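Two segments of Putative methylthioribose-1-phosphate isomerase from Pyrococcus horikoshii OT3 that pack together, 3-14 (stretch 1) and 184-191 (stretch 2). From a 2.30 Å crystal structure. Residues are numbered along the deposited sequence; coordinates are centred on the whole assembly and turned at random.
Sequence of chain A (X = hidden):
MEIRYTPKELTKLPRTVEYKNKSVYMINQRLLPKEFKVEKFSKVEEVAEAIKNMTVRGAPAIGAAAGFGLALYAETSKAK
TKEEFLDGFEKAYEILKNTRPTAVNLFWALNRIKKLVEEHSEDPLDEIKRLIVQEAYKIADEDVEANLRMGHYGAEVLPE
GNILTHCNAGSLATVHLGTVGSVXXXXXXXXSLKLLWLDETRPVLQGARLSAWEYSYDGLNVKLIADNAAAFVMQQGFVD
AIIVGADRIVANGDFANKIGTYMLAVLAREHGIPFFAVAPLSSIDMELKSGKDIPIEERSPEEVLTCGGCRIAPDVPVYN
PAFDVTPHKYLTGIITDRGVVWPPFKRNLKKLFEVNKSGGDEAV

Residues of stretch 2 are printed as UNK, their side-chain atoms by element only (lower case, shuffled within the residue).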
# COMPACT_ATOMS: atom_id res chain seq x y z
N ILE A 3 -9.63 -23.76 27.37
CA ILE A 3 -8.35 -23.14 27.19
C ILE A 3 -7.29 -24.23 27.36
O ILE A 3 -7.15 -24.78 28.44
CB ILE A 3 -8.18 -21.98 28.19
CG1 ILE A 3 -9.38 -21.03 28.22
CG2 ILE A 3 -6.88 -21.24 27.94
CD1 ILE A 3 -9.92 -20.66 26.86
N ARG A 4 -6.56 -24.52 26.27
CA ARG A 4 -5.59 -25.59 26.19
C ARG A 4 -4.17 -25.04 26.38
O ARG A 4 -3.24 -25.81 26.63
CB ARG A 4 -5.68 -26.29 24.82
CG ARG A 4 -7.00 -27.02 24.57
CD ARG A 4 -7.24 -27.44 23.12
NE ARG A 4 -7.33 -26.33 22.16
CZ ARG A 4 -6.51 -26.17 21.12
NH1 ARG A 4 -5.40 -26.90 21.02
NH2 ARG A 4 -6.82 -25.29 20.17
N TYR A 5 -3.99 -23.72 26.22
CA TYR A 5 -2.67 -23.11 26.29
C TYR A 5 -2.67 -21.98 27.33
O TYR A 5 -3.68 -21.35 27.55
CB TYR A 5 -2.20 -22.62 24.92
CG TYR A 5 -2.02 -23.69 23.87
CD1 TYR A 5 -0.89 -24.50 23.87
CD2 TYR A 5 -2.96 -23.87 22.86
CE1 TYR A 5 -0.72 -25.48 22.90
CE2 TYR A 5 -2.81 -24.85 21.90
CZ TYR A 5 -1.68 -25.65 21.92
OH TYR A 5 -1.51 -26.60 20.96
N THR A 6 -1.51 -21.79 27.98
CA THR A 6 -1.21 -20.61 28.79
C THR A 6 -0.52 -19.58 27.90
O THR A 6 0.04 -19.92 26.86
CB THR A 6 -0.30 -20.97 29.97
OG1 THR A 6 0.94 -21.39 29.41
CG2 THR A 6 -0.84 -22.06 30.89
N PRO A 7 -0.54 -18.28 28.27
CA PRO A 7 0.20 -17.26 27.54
C PRO A 7 1.63 -17.65 27.20
O PRO A 7 2.03 -17.44 26.09
CB PRO A 7 0.20 -16.08 28.51
CG PRO A 7 -1.13 -16.21 29.19
CD PRO A 7 -1.32 -17.70 29.37
N LYS A 8 2.34 -18.29 28.14
CA LYS A 8 3.78 -18.58 28.01
C LYS A 8 4.01 -19.70 27.02
O LYS A 8 5.09 -19.80 26.45
CB LYS A 8 4.41 -18.97 29.35
CG LYS A 8 5.15 -17.83 30.05
CD LYS A 8 5.38 -18.03 31.54
CE LYS A 8 6.18 -16.90 32.15
NZ LYS A 8 6.17 -16.93 33.63
N GLU A 9 3.00 -20.54 26.82
CA GLU A 9 3.10 -21.57 25.79
C GLU A 9 2.85 -20.99 24.39
O GLU A 9 3.20 -21.65 23.41
CB GLU A 9 2.13 -22.72 26.08
CG GLU A 9 2.54 -23.57 27.27
CD GLU A 9 1.52 -24.61 27.69
OE1 GLU A 9 0.32 -24.29 27.71
OE2 GLU A 9 1.93 -25.73 28.02
N LEU A 10 2.23 -19.79 24.29
CA LEU A 10 1.79 -19.20 23.00
C LEU A 10 2.81 -18.17 22.47
O LEU A 10 2.90 -17.96 21.26
CB LEU A 10 0.42 -18.56 23.20
CG LEU A 10 -0.74 -19.55 23.35
CD1 LEU A 10 -2.02 -18.81 23.64
CD2 LEU A 10 -0.90 -20.45 22.12
N THR A 11 3.58 -17.53 23.35
CA THR A 11 4.52 -16.50 22.94
C THR A 11 5.76 -16.55 23.83
O THR A 11 5.69 -16.98 24.96
CB THR A 11 3.91 -15.10 23.03
OG1 THR A 11 4.81 -14.18 22.38
CG2 THR A 11 3.68 -14.67 24.47
N LYS A 12 6.88 -16.04 23.30
CA LYS A 12 8.11 -15.88 24.05
C LYS A 12 8.27 -14.43 24.48
O LYS A 12 9.19 -14.10 25.20
CB LYS A 12 9.30 -16.30 23.19
CG LYS A 12 9.44 -17.79 22.95
CD LYS A 12 10.45 -18.11 21.83
CE LYS A 12 10.28 -19.51 21.27
NZ LYS A 12 10.31 -19.51 19.78
N LEU A 13 7.38 -13.56 24.02
CA LEU A 13 7.41 -12.16 24.35
C LEU A 13 6.94 -11.97 25.79
O LEU A 13 6.00 -12.64 26.23
CB LEU A 13 6.47 -11.39 23.41
CG LEU A 13 6.95 -11.22 21.97
CD1 LEU A 13 5.84 -10.64 21.10
CD2 LEU A 13 8.19 -10.35 21.88
N PRO A 14 7.51 -10.97 26.50
CA PRO A 14 6.93 -10.49 27.75
C PRO A 14 5.65 -9.71 27.45
O PRO A 14 5.39 -9.36 26.28
CB PRO A 14 7.96 -9.49 28.28
CG PRO A 14 8.54 -8.92 27.00
CD PRO A 14 8.61 -10.10 26.05
N UNK A 184 -3.74 -16.68 15.79
CA UNK A 184 -2.65 -17.22 15.01
C UNK A 184 -1.61 -17.91 15.91
O UNK A 184 -0.99 -18.90 15.48
c UNK A 184 -3.03 -15.67 13.07
c UNK A 184 -2.02 -16.17 14.08
c UNK A 184 -1.41 -15.02 14.84
N UNK A 185 -1.45 -17.45 17.15
CA UNK A 185 -0.51 -18.16 18.08
C UNK A 185 -1.07 -19.55 18.45
O UNK A 185 -0.39 -20.54 18.37
n UNK A 185 1.10 -12.57 19.04
c UNK A 185 0.98 -15.19 20.08
c UNK A 185 2.23 -13.21 19.29
c UNK A 185 0.84 -16.21 18.96
n UNK A 185 2.19 -14.39 19.89
n UNK A 185 3.40 -12.68 18.94
c UNK A 185 -0.19 -17.28 19.29
N UNK A 186 -2.37 -19.64 18.74
CA UNK A 186 -2.96 -20.92 19.03
C UNK A 186 -2.86 -21.84 17.80
O UNK A 186 -2.49 -23.01 17.92
c UNK A 186 -4.48 -20.05 20.84
c UNK A 186 -5.09 -22.12 19.60
c UNK A 186 -4.41 -20.77 19.51
N UNK A 187 -3.18 -21.30 16.62
CA UNK A 187 -3.12 -22.06 15.40
C UNK A 187 -1.69 -22.58 15.19
O UNK A 187 -1.50 -23.71 14.74
s UNK A 187 -5.60 -20.06 12.71
c UNK A 187 -5.31 -21.30 11.44
c UNK A 187 -5.04 -20.95 14.18
c UNK A 187 -3.56 -21.22 14.19
N UNK A 188 -0.69 -21.74 15.47
CA UNK A 188 0.72 -22.09 15.22
C UNK A 188 1.13 -23.27 16.12
O UNK A 188 1.74 -24.23 15.67
c UNK A 188 5.00 -21.77 14.35
n UNK A 188 5.22 -21.63 15.64
n UNK A 188 3.71 -21.53 14.13
c UNK A 188 1.65 -20.88 15.39
c UNK A 188 4.05 -21.28 16.26
c UNK A 188 3.09 -21.21 15.31
N UNK A 189 0.78 -23.17 17.40
CA UNK A 189 1.03 -24.25 18.36
C UNK A 189 0.34 -25.54 17.91
O UNK A 189 0.91 -26.63 18.07
c UNK A 189 2.55 -22.62 20.42
c UNK A 189 3.98 -23.11 20.40
c UNK A 189 1.56 -23.70 20.82
c UNK A 189 0.49 -23.91 19.77
n UNK A 189 4.92 -21.98 20.20
N UNK A 190 -0.89 -25.40 17.40
CA UNK A 190 -1.69 -26.57 17.00
C UNK A 190 -1.12 -27.19 15.71
O UNK A 190 -1.56 -28.25 15.31
c UNK A 190 -3.17 -26.22 16.83
o UNK A 190 -3.42 -26.73 19.13
c UNK A 190 -3.91 -26.14 18.15
o UNK A 190 -4.96 -25.48 18.19
N UNK A 191 -0.16 -26.54 15.06
CA UNK A 191 0.35 -27.01 13.76
C UNK A 191 -0.59 -26.68 12.59
O UNK A 191 -0.46 -27.22 11.50

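Position 184 carries three side-chain carbons, one bonded to CA and bearing the other two. None comes within 8 Å of stretch 1. A beta-branched side chain of three carbons is valine, V184.

Position 185 has three carbons in a row, a nitrogen, then a carbon holding two more nitrogens, a guanidinium. Its CA lies 5.5 Å from the CA of L10, the backbone register of the contact, and its CB points toward stretch 1. Its second side-chain carbon lies 3.5 Å from the L10 carbonyl O, which sits at the edge of the guanidinium and near its plane. The nitrogen within the chain is 3.6 Å from T11 OG1 and one of the terminal nitrogens is 3.8 Å from L13 CD1, both oblique to the group. This is arginine, R185. No hydrogen bond crosses here; NE, NH1 and NH2 are satisfied elsewhere in the structure.

Position 186 repeats the pattern of 184, one carbon carrying two. Its two methyls meet different neighbours: one lies 3.8 Å from L10 CD2, whereas the other lies 4.2 Å from Y5 CE2 and 3.7 Å from R4 NH2. This is valine, V186, the first methyl being CG2 and the second CG1.

Position 187 shows an unbranched chain of two carbons, a sulfur and a terminal carbon. Its CA-to-CB bond points away from stretch 1, and it makes no contact. The sulfur defines methionine, M187.

Position 188 has one carbon leading to a five-membered ring of three carbons and two nitrogens. The side chain stays 6.1 Å or more from stretch 1. The ring is the imidazole of histidine, H188.

Position 189 has four carbons in a row ending in nitrogen. CB sits over one face of the Y5 ring, 3.5 Å from Y5 CZ, and the third side-chain carbon approaches the E9 carbonyl O at 3.2 Å. This is lysine, K189, and the aliphatic part of the chain supplies these contacts.

Position 190 has two carbons, the second bearing two oxygens, and three donors converge on this short carboxylate: one oxygen accepts from R4 NH1 at 2.7 Å and Y5 OH at 2.6 Å, the other from R4 NH2 at 2.7 Å. It is aspartate, D190, with OD1 and OD2 in that order.

Position 191 has no side-chain atoms and is glycine, G191. Its phi of 77° favours glycine, and it closes the helix in a Schellman motif.

The contact thus combines two kinds of packing. L10 CD2 reaches the helix backbone, 3.7 Å from V186 CA, within an apolar patch that also includes Y5. Beside it, the N-H...O angles of 166° and 160° show R4 meeting D190 nearly end-on, a two-pronged salt bridge reinforced by the Y5 hydroxyl. Together the stretches bury 488 Å².

Stretch 2 184-191: VRVMHKDG
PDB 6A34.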